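Putative ABC transporter, ATP-binding protein ComA (Streptococcus mutans, PDB 3K8U) belongs to the C39 peptidase family of clan CA and is represented here by the peptidase domain of a putative ABC transporter. Local coordinates at residues Met72-Tyr77 against Tyr82-His87; Tyr98-Ser103 against Glu125-Glu130; Gln107-Asp112 against Val117-Met122. All coordinates share one frame; numbering follows the deposited sequence.

Contact 1. Residues Met72-Tyr77 against Tyr82-His87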
loop_
_atom_site.group_PDB
_atom_site.type_symbol
_atom_site.label_atom_id
_atom_site.label_comp_id
_atom_site.label_asym_id
_atom_site.label_seq_id
_atom_site.Cartn_x
_atom_site.Cartn_y
_atom_site.Cartn_z
ATOM N N MET A 72 0.352 9.634 12.952
ATOM C CA MET A 72 -0.667 10.417 12.256
ATOM C C MET A 72 -0.345 11.867 11.881
ATOM O O MET A 72 -1.015 12.436 11.020
ATOM C CB MET A 72 -2.009 10.318 12.982
ATOM C CG MET A 72 -2.591 8.902 13.006
ATOM S SD MET A 72 -2.921 8.190 11.364
ATOM C CE MET A 72 -4.364 9.131 10.872
ATOM N N THR A 73 0.696 12.457 12.473
ATOM C CA THR A 73 1.062 13.837 12.136
ATOM C C THR A 73 1.568 13.890 10.698
ATOM O O THR A 73 1.646 14.954 10.088
ATOM C CB THR A 73 2.163 14.404 13.062
ATOM O OG1 THR A 73 3.394 13.713 12.823
ATOM C CG2 THR A 73 1.765 14.271 14.520
ATOM N N LEU A 74 1.910 12.721 10.160
ATOM C CA LEU A 74 2.383 12.606 8.791
ATOM C C LEU A 74 1.389 13.262 7.835
ATOM O O LEU A 74 1.776 13.968 6.908
ATOM C CB LEU A 74 2.536 11.123 8.431
ATOM C CG LEU A 74 3.043 10.775 7.036
ATOM C CD1 LEU A 74 4.494 11.235 6.886
ATOM C CD2 LEU A 74 2.920 9.273 6.808
ATOM N N PHE A 75 0.101 13.085 8.117
ATOM C CA PHE A 75 -0.948 13.629 7.267
ATOM C C PHE A 75 -1.188 15.133 7.373
ATOM O O PHE A 75 -1.938 15.707 6.576
ATOM C CB PHE A 75 -2.234 12.814 7.457
ATOM C CG PHE A 75 -2.037 11.347 7.209
ATOM C CD1 PHE A 75 -1.851 10.870 5.911
ATOM C CD2 PHE A 75 -1.956 10.450 8.269
ATOM C CE1 PHE A 75 -1.579 9.526 5.675
ATOM C CE2 PHE A 75 -1.685 9.101 8.044
ATOM C CZ PHE A 75 -1.493 8.638 6.741
ATOM N N ASP A 76 -0.507 15.776 8.319
ATOM C CA ASP A 76 -0.613 17.219 8.509
ATOM C C ASP A 76 0.537 17.950 7.817
ATOM O O ASP A 76 0.625 19.175 7.875
ATOM C CB ASP A 76 -0.630 17.572 10.000
ATOM C CG ASP A 76 -1.843 17.022 10.716
ATOM O OD1 ASP A 76 -2.906 16.892 10.078
ATOM O OD2 ASP A 76 -1.737 16.722 11.923
ATOM N N TYR A 77 1.431 17.185 7.195
ATOM C CA TYR A 77 2.577 17.732 6.473
ATOM C C TYR A 77 2.125 17.993 5.031
ATOM O O TYR A 77 1.927 17.062 4.250
ATOM C CB TYR A 77 3.729 16.724 6.532
ATOM C CG TYR A 77 4.985 17.117 5.790
ATOM C CD1 TYR A 77 5.720 18.249 6.153
ATOM C CD2 TYR A 77 5.464 16.326 4.747
ATOM C CE1 TYR A 77 6.906 18.577 5.494
ATOM C CE2 TYR A 77 6.644 16.643 4.084
ATOM C CZ TYR A 77 7.361 17.764 4.461
ATOM O OH TYR A 77 8.542 18.047 3.815
ATOM N N TYR A 82 1.923 11.712 -2.251
ATOM C CA TYR A 82 1.009 10.586 -2.386
ATOM C C TYR A 82 1.193 10.045 -3.801
ATOM O O TYR A 82 1.612 10.776 -4.699
ATOM C CB TYR A 82 -0.438 11.048 -2.209
ATOM C CG TYR A 82 -0.786 11.559 -0.832
ATOM C CD1 TYR A 82 -1.127 10.678 0.196
ATOM C CD2 TYR A 82 -0.821 12.928 -0.564
ATOM C CE1 TYR A 82 -1.500 11.148 1.455
ATOM C CE2 TYR A 82 -1.191 13.408 0.692
ATOM C CZ TYR A 82 -1.529 12.515 1.692
ATOM O OH TYR A 82 -1.912 12.987 2.925
ATOM N N PRO A 83 0.893 8.756 -4.020
ATOM C CA PRO A 83 0.402 7.803 -3.022
ATOM C C PRO A 83 1.547 7.014 -2.397
ATOM O O PRO A 83 2.689 7.087 -2.856
ATOM C CB PRO A 83 -0.478 6.888 -3.868
ATOM C CG PRO A 83 0.353 6.746 -5.119
ATOM C CD PRO A 83 0.844 8.168 -5.376
ATOM N N PHE A 84 1.252 6.315 -1.306
ATOM C CA PHE A 84 2.247 5.466 -0.662
ATOM C C PHE A 84 1.568 4.256 -0.030
ATOM O O PHE A 84 0.338 4.173 0.006
ATOM C CB PHE A 84 3.134 6.237 0.328
ATOM C CG PHE A 84 2.389 6.909 1.439
ATOM C CD1 PHE A 84 2.231 6.278 2.670
ATOM C CD2 PHE A 84 1.881 8.195 1.274
ATOM C CE1 PHE A 84 1.582 6.917 3.718
ATOM C CE2 PHE A 84 1.230 8.844 2.315
ATOM C CZ PHE A 84 1.079 8.206 3.540
ATOM N N ILE A 85 2.369 3.307 0.433
ATOM C CA ILE A 85 1.853 2.073 1.017
ATOM C C ILE A 85 1.967 2.044 2.536
ATOM O O ILE A 85 2.940 2.541 3.091
ATOM C CB ILE A 85 2.617 0.870 0.424
ATOM C CG1 ILE A 85 2.396 0.820 -1.093
ATOM C CG2 ILE A 85 2.189 -0.439 1.087
ATOM C CD1 ILE A 85 3.366 -0.084 -1.831
ATOM N N VAL A 86 0.954 1.490 3.202
ATOM C CA VAL A 86 0.970 1.362 4.660
ATOM C C VAL A 86 0.587 -0.046 5.090
ATOM O O VAL A 86 -0.180 -0.731 4.407
ATOM C CB VAL A 86 0.023 2.373 5.374
ATOM C CG1 VAL A 86 0.538 3.795 5.197
ATOM C CG2 VAL A 86 -1.410 2.246 4.855
ATOM N N HIS A 87 1.135 -0.471 6.225
ATOM C CA HIS A 87 0.857 -1.790 6.782
ATOM C C HIS A 87 -0.243 -1.625 7.827
ATOM O O HIS A 87 -0.106 -0.835 8.771
ATOM C CB HIS A 87 2.130 -2.357 7.429
ATOM C CG HIS A 87 1.986 -3.755 7.948
ATOM N ND1 HIS A 87 2.815 -4.273 8.921
ATOM C CD2 HIS A 87 1.114 -4.743 7.633
ATOM C CE1 HIS A 87 2.459 -5.518 9.183
ATOM N NE2 HIS A 87 1.430 -5.827 8.416
#

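Contact 2. Residues Tyr98-Ser103 against Glu125-Glu130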
loop_
_atom_site.group_PDB
_atom_site.type_symbol
_atom_site.label_atom_id
_atom_site.label_comp_id
_atom_site.label_asym_id
_atom_site.label_seq_id
_atom_site.Cartn_x
_atom_site.Cartn_y
_atom_site.Cartn_z
ATOM N N TYR A 98 -2.598 -1.069 2.603
ATOM C CA TYR A 98 -3.478 -0.143 1.892
ATOM C C TYR A 98 -2.583 0.789 1.102
ATOM O O TYR A 98 -1.387 0.926 1.386
ATOM C CB TYR A 98 -4.230 0.804 2.836
ATOM C CG TYR A 98 -5.289 0.243 3.748
ATOM C CD1 TYR A 98 -5.920 -0.970 3.487
ATOM C CD2 TYR A 98 -5.687 0.968 4.873
ATOM C CE1 TYR A 98 -6.927 -1.447 4.327
ATOM C CE2 TYR A 98 -6.685 0.504 5.716
ATOM C CZ TYR A 98 -7.303 -0.698 5.441
ATOM O OH TYR A 98 -8.294 -1.140 6.283
ATOM N N VAL A 99 -3.179 1.434 0.111
ATOM C CA VAL A 99 -2.491 2.463 -0.642
ATOM C C VAL A 99 -3.139 3.719 -0.048
ATOM O O VAL A 99 -4.330 3.700 0.275
ATOM C CB VAL A 99 -2.823 2.414 -2.149
ATOM C CG1 VAL A 99 -2.198 3.611 -2.851
ATOM C CG2 VAL A 99 -2.309 1.114 -2.766
ATOM N N VAL A 100 -2.354 4.761 0.212
ATOM C CA VAL A 100 -2.926 5.994 0.736
ATOM C C VAL A 100 -2.814 7.028 -0.380
ATOM O O VAL A 100 -1.718 7.323 -0.853
ATOM C CB VAL A 100 -2.216 6.487 2.025
ATOM C CG1 VAL A 100 -2.867 7.777 2.516
ATOM C CG2 VAL A 100 -2.320 5.429 3.109
ATOM N N TYR A 101 -3.961 7.538 -0.818
ATOM C CA TYR A 101 -4.025 8.501 -1.917
ATOM C C TYR A 101 -4.076 9.960 -1.502
ATOM O O TYR A 101 -3.682 10.838 -2.269
ATOM C CB TYR A 101 -5.243 8.208 -2.788
ATOM C CG TYR A 101 -5.251 6.825 -3.382
ATOM C CD1 TYR A 101 -4.422 6.500 -4.455
ATOM C CD2 TYR A 101 -6.090 5.840 -2.869
ATOM C CE1 TYR A 101 -4.431 5.220 -5.002
ATOM C CE2 TYR A 101 -6.107 4.566 -3.405
ATOM C CZ TYR A 101 -5.279 4.260 -4.466
ATOM O OH TYR A 101 -5.293 2.985 -4.973
ATOM N N GLY A 102 -4.603 10.223 -0.314
ATOM C CA GLY A 102 -4.693 11.594 0.146
ATOM C C GLY A 102 -5.455 11.722 1.441
ATOM O O GLY A 102 -5.772 10.727 2.095
ATOM N N SER A 103 -5.728 12.965 1.822
ATOM C CA SER A 103 -6.463 13.252 3.042
ATOM C C SER A 103 -7.379 14.445 2.822
ATOM O O SER A 103 -7.017 15.399 2.129
ATOM C CB SER A 103 -5.499 13.550 4.192
ATOM O OG SER A 103 -4.721 14.704 3.928
ATOM N N GLU A 125 -9.297 8.253 12.763
ATOM C CA GLU A 125 -9.383 7.474 14.000
ATOM C C GLU A 125 -9.313 5.977 13.710
ATOM O O GLU A 125 -8.562 5.246 14.353
ATOM C CB GLU A 125 -10.709 7.757 14.708
ATOM C CG GLU A 125 -10.598 7.932 16.208
ATOM C CD GLU A 125 -10.309 9.369 16.608
ATOM O OE1 GLU A 125 -10.855 9.820 17.640
ATOM O OE2 GLU A 125 -9.547 10.050 15.890
ATOM N N ARG A 126 -10.133 5.528 12.762
ATOM C CA ARG A 126 -10.184 4.121 12.365
ATOM C C ARG A 126 -8.831 3.681 11.816
ATOM O O ARG A 126 -8.307 2.627 12.189
ATOM C CB ARG A 126 -11.251 3.917 11.284
ATOM C CG ARG A 126 -11.345 2.492 10.745
ATOM C CD ARG A 126 -12.265 1.630 11.588
ATOM N NE ARG A 126 -13.644 2.114 11.530
ATOM C CZ ARG A 126 -14.712 1.393 11.859
ATOM N NH1 ARG A 126 -14.575 0.140 12.273
ATOM N NH2 ARG A 126 -15.922 1.929 11.773
ATOM N N PHE A 127 -8.285 4.486 10.909
ATOM C CA PHE A 127 -6.996 4.191 10.298
ATOM C C PHE A 127 -5.898 4.079 11.359
ATOM O O PHE A 127 -5.107 3.137 11.350
ATOM C CB PHE A 127 -6.633 5.274 9.291
ATOM C CG PHE A 127 -5.327 5.036 8.599
ATOM C CD1 PHE A 127 -5.244 4.138 7.541
ATOM C CD2 PHE A 127 -4.178 5.708 9.003
ATOM C CE1 PHE A 127 -4.031 3.911 6.895
ATOM C CE2 PHE A 127 -2.966 5.489 8.366
ATOM C CZ PHE A 127 -2.891 4.589 7.310
ATOM N N GLN A 128 -5.854 5.055 12.259
ATOM C CA GLN A 128 -4.866 5.075 13.341
ATOM C C GLN A 128 -4.919 3.782 14.169
ATOM O O GLN A 128 -3.887 3.277 14.616
ATOM C CB GLN A 128 -5.119 6.297 14.229
ATOM C CG GLN A 128 -4.097 6.517 15.337
ATOM C CD GLN A 128 -4.306 7.845 16.044
ATOM O OE1 GLN A 128 -3.393 8.664 16.126
ATOM N NE2 GLN A 128 -5.517 8.071 16.535
ATOM N N SER A 129 -6.119 3.228 14.341
ATOM C CA SER A 129 -6.284 1.993 15.106
ATOM C C SER A 129 -5.692 0.756 14.421
ATOM O O SER A 129 -5.210 -0.150 15.095
ATOM C CB SER A 129 -7.764 1.744 15.423
ATOM O OG SER A 129 -8.305 2.791 16.212
ATOM N N GLU A 130 -5.719 0.724 13.089
ATOM C CA GLU A 130 -5.202 -0.418 12.323
ATOM C C GLU A 130 -3.738 -0.304 11.889
ATOM O O GLU A 130 -3.044 -1.311 11.744
ATOM C CB GLU A 130 -6.036 -0.617 11.047
ATOM C CG GLU A 130 -7.531 -0.804 11.250
ATOM C CD GLU A 130 -8.296 -0.917 9.931
ATOM O OE1 GLU A 130 -9.481 -1.304 9.974
ATOM O OE2 GLU A 130 -7.723 -0.615 8.856
#

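Contact 3. Residues Gln107-Asp112 against Val117-Met122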
loop_
_atom_site.group_PDB
_atom_site.type_symbol
_atom_site.label_atom_id
_atom_site.label_comp_id
_atom_site.label_asym_id
_atom_site.label_seq_id
_atom_site.Cartn_x
_atom_site.Cartn_y
_atom_site.Cartn_z
ATOM N N GLN A 107 -10.626 12.694 7.404
ATOM C CA GLN A 107 -10.593 11.419 6.698
ATOM C C GLN A 107 -9.438 11.277 5.718
ATOM O O GLN A 107 -8.865 12.260 5.249
ATOM C CB GLN A 107 -11.907 11.178 5.949
ATOM C CG GLN A 107 -13.131 11.041 6.842
ATOM C CD GLN A 107 -14.286 10.367 6.139
ATOM O OE1 GLN A 107 -14.733 9.293 6.549
ATOM N NE2 GLN A 107 -14.771 10.982 5.063
ATOM N N LEU A 108 -9.098 10.028 5.427
ATOM C CA LEU A 108 -8.036 9.701 4.490
ATOM C C LEU A 108 -8.672 8.944 3.336
ATOM O O LEU A 108 -9.676 8.262 3.524
ATOM C CB LEU A 108 -7.010 8.782 5.155
ATOM C CG LEU A 108 -6.266 9.324 6.373
ATOM C CD1 LEU A 108 -5.371 8.246 6.948
ATOM C CD2 LEU A 108 -5.455 10.539 5.966
ATOM N N ILE A 109 -8.111 9.095 2.143
ATOM C CA ILE A 109 -8.607 8.368 0.983
ATOM C C ILE A 109 -7.642 7.193 0.845
ATOM O O ILE A 109 -6.444 7.388 0.633
ATOM C CB ILE A 109 -8.555 9.218 -0.302
ATOM C CG1 ILE A 109 -9.308 10.533 -0.095
ATOM C CG2 ILE A 109 -9.167 8.436 -1.469
ATOM C CD1 ILE A 109 -9.172 11.498 -1.251
ATOM N N ILE A 110 -8.150 5.983 1.042
ATOM C CA ILE A 110 -7.306 4.796 0.954
ATOM C C ILE A 110 -7.751 3.799 -0.106
ATOM O O ILE A 110 -8.894 3.821 -0.563
ATOM C CB ILE A 110 -7.188 4.077 2.325
ATOM C CG1 ILE A 110 -8.558 3.593 2.810
ATOM C CG2 ILE A 110 -6.563 5.021 3.372
ATOM C CD1 ILE A 110 -8.779 2.104 2.646
ATOM N N GLY A 111 -6.820 2.933 -0.495
ATOM C CA GLY A 111 -7.103 1.909 -1.480
ATOM C C GLY A 111 -6.837 0.565 -0.840
ATOM O O GLY A 111 -5.696 0.234 -0.515
ATOM N N ASP A 112 -7.908 -0.168 -0.572
ATOM C CA ASP A 112 -7.802 -1.484 0.039
ATOM C C ASP A 112 -8.003 -2.533 -1.059
ATOM O O ASP A 112 -9.083 -2.628 -1.627
ATOM C CB ASP A 112 -8.879 -1.625 1.129
ATOM C CG ASP A 112 -8.850 -2.975 1.832
ATOM O OD1 ASP A 112 -8.055 -3.858 1.453
ATOM O OD2 ASP A 112 -9.643 -3.161 2.775
ATOM N N VAL A 117 -13.980 -3.718 -0.817
ATOM C CA VAL A 117 -13.709 -2.404 -0.234
ATOM C C VAL A 117 -13.161 -1.425 -1.279
ATOM O O VAL A 117 -13.755 -0.374 -1.529
ATOM C CB VAL A 117 -12.705 -2.500 0.948
ATOM C CG1 VAL A 117 -12.488 -1.125 1.576
ATOM C CG2 VAL A 117 -13.207 -3.483 2.002
ATOM N N LYS A 118 -12.014 -1.764 -1.863
ATOM C CA LYS A 118 -11.380 -0.928 -2.877
ATOM C C LYS A 118 -11.074 0.496 -2.395
ATOM O O LYS A 118 -10.654 0.682 -1.255
ATOM C CB LYS A 118 -12.226 -0.904 -4.153
ATOM C CG LYS A 118 -12.338 -2.247 -4.848
ATOM C CD LYS A 118 -13.036 -2.057 -6.186
ATOM C CE LYS A 118 -13.223 -3.357 -6.916
ATOM N NZ LYS A 118 -13.784 -3.090 -8.265
ATOM N N VAL A 119 -11.300 1.495 -3.246
ATOM C CA VAL A 119 -11.020 2.883 -2.871
ATOM C C VAL A 119 -12.158 3.461 -2.039
ATOM O O VAL A 119 -13.313 3.472 -2.467
ATOM C CB VAL A 119 -10.761 3.779 -4.106
ATOM C CG1 VAL A 119 -10.367 5.188 -3.662
ATOM C CG2 VAL A 119 -9.668 3.182 -4.967
ATOM N N THR A 120 -11.821 3.957 -0.853
ATOM C CA THR A 120 -12.823 4.510 0.048
ATOM C C THR A 120 -12.235 5.546 1.004
ATOM O O THR A 120 -11.020 5.713 1.087
ATOM C CB THR A 120 -13.472 3.374 0.886
ATOM O OG1 THR A 120 -14.509 3.908 1.716
ATOM C CG2 THR A 120 -12.427 2.689 1.770
ATOM N N ARG A 121 -13.118 6.291 1.661
ATOM C CA ARG A 121 -12.702 7.276 2.646
ATOM C C ARG A 121 -12.731 6.550 3.989
ATOM O O ARG A 121 -13.620 5.732 4.236
ATOM C CB ARG A 121 -13.671 8.460 2.677
ATOM C CG ARG A 121 -13.540 9.403 1.501
ATOM C CD ARG A 121 -14.538 10.545 1.607
ATOM N NE ARG A 121 -14.250 11.600 0.641
ATOM C CZ ARG A 121 -13.621 12.735 0.932
ATOM N NH1 ARG A 121 -13.208 12.978 2.172
ATOM N NH2 ARG A 121 -13.396 13.628 -0.023
ATOM N N MET A 122 -11.743 6.826 4.831
ATOM C CA MET A 122 -11.649 6.203 6.148
ATOM C C MET A 122 -11.311 7.282 7.169
ATOM O O MET A 122 -10.455 8.130 6.917
ATOM C CB MET A 122 -10.550 5.128 6.151
ATOM C CG MET A 122 -10.428 4.351 7.462
ATOM S SD MET A 122 -9.181 3.021 7.420
ATOM C CE MET A 122 -10.069 1.761 6.471
#

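Contact 1. Residues Met72-Tyr77 against Tyr82-His87
Phe75 and Phe84 meet through ring carbons, with CE1 of Phe75 3.7 Å from CZ of Phe84. The Phe75 atom comes to the rim of the Phe84 ring, close to its plane, so the contact does not qualify as a face-to-face stack. Leu74 and Phe84 point at each other from opposite directions, and the Leu74 CD2 methyl is 3.9 Å from Phe84 CZ. Tyr82 uses its phenolic end, placing OH 3.7 Å from Phe75 CD1, in the plane of the Phe75 ring and at its edge; the two side chains run at about a right angle. No hydrogen bond links the segments. The Tyr82 hydroxyl instead makes a weak one to Ser103 on the neighbouring strand.

Several features position these groups. On Phe84, CG sits between the backbone N and the carbonyl carbon (chi1 59°), which carries the ring out toward the 72-76 turn, and Phe137 stacks on that ring. The turn is a 3-10 segment, as the i to i+3 bonds Phe75 N to Met72 O (3.2 Å) and Asp76 N to Thr73 O (2.9 Å) show. Within it, the consecutive Leu74 and Phe75 both reach Phe84 CZ. Phe75 also reaches Val100 and Leu108, while Tyr82 precedes a cis peptide bond to Pro83, just ahead of strand 84-90. The geometry is that of a short 3-10 connection folded back, through an aromatic cluster, over the start of strand 84-90, which follows strand 63-69 in sequence but is separated from it in the antiparallel sheet by 134-140.

Contact 2. Residues Tyr98-Ser103 against Glu125-Glu130
A tyrosine hydroxyl within a buried contact donates directly to a carboxylate: Tyr98 OH donates to Glu130 OE2 at 2.7 Å, and OE2 receives it on its syn lone pair, the side of the other carboxylate oxygen. The two side chains cross at about a right angle, with the ring and carboxylate planes 53° apart. Glu130 gets there by an extended chain beyond CG, running from the last turn of helix 124-130 down to the sheet. Its second oxygen, OE1, forms a salt bridge with Lys90, whose NZ also gives Tyr98 OH a weak hydrogen bond. A positive charge so placed would be expected to stabilise the ionised carboxylate, and it links the three side chains, weakly on the tyrosine side.

The rest of the contact is apolar. Phe127 CE1 lies 3.9 Å from Tyr98 CD2, each atom at the edge of the other ring and near its plane, as the two side chains slide past one another in opposite directions. Phe127 has CG anti to the backbone N (chi1 -179°), which swings its ring from the helix toward the strand. There CZ reaches CG2 of Val100 at 4.3 Å, an oblique and looser approach. Val86, Leu108 and Met122 also border this phenylalanine, so it is wedged among several strands.

Over these segments the axes run at 141° and come no closer than 12.8 Å, a gap bridged by long side chains. Further along the strand, Tyr101 and Gly102 both face Ile109, forming a classic beta bulge. Overall, this is a helix packed on one face of an antiparallel sheet, obliquely antiparallel to strand 98-103, its interface formed by the Phe127 ring and the Tyr98-Glu130 hydrogen bond, within a C39 peptidase domain.

Contact 3. Residues Gln107-Asp112 against Val117-Met122
Strands 107-112 and 120-122 pair antiparallel, with reciprocal bonds at Leu108-Met122 (Leu108 N to Met122 O, 2.8 Å) and at Ile110-Thr120 (Ile110 N to Thr120 O, 2.9 Å), followed by Asp112 N to Lys118 O at 3.0 Å. That last donor stands well above the Lys118 carbonyl plane, 55° out of it, where the chain bends around Val119.

On the face shared by Leu108, Ile110, Thr120 and Met122, the Ile110 CD1 methyl carries the packing. It lies 3.8 Å from Thr120 CG2, alongside it, and 4.1 Å from the Met122 CE methyl, which the bend at chi3 (-76°) turns back toward it. The other face has Ile109 CG2 against Val119 CG1 at 4.1 Å. At the open end, the Gln107 and Arg121 side chains cross at about a right angle, yet their amide and guanidinium planes are only 26° apart; NE2 is 3.5 Å from Arg121 CD and lies off the guanidinium edge. Near the turn, Val117 CB lies 3.6 Å from Asp112 OD2.

Asp112 OD1 accepts hydrogen bonds from Asp114 N and from NE2 of His96 on the neighbouring strand 93-104. The hairpin therefore carries the aspartate of a pair consistent with the histidine-aspartate of papain-like (clan CA) peptidases.

The three contacts build outward along one antiparallel sheet. Contacts 1 and 2 have centres about 8 Å apart and share the pairing of strands 84-90 and 93-104, where Phe84 O lies 2.8 Å from Val100 N. Contacts 2 and 3 are about 7 Å apart by centres; Val99 O is 2.7 Å from Gly111 N. Contacts 1 and 3, about 13 Å apart, still meet through Phe75 CD1 and Leu108 CD2 at 3.6 Å. Met122 CE comes 3.4 Å from Tyr98 OH, joining the hairpin to the Tyr98-Glu130 hydrogen bond. The His96-Asp112 pair, consistent with the histidine-aspartate of a C39 peptidase active site, lies where strand 107-112 of contact 3 meets strand 93-104.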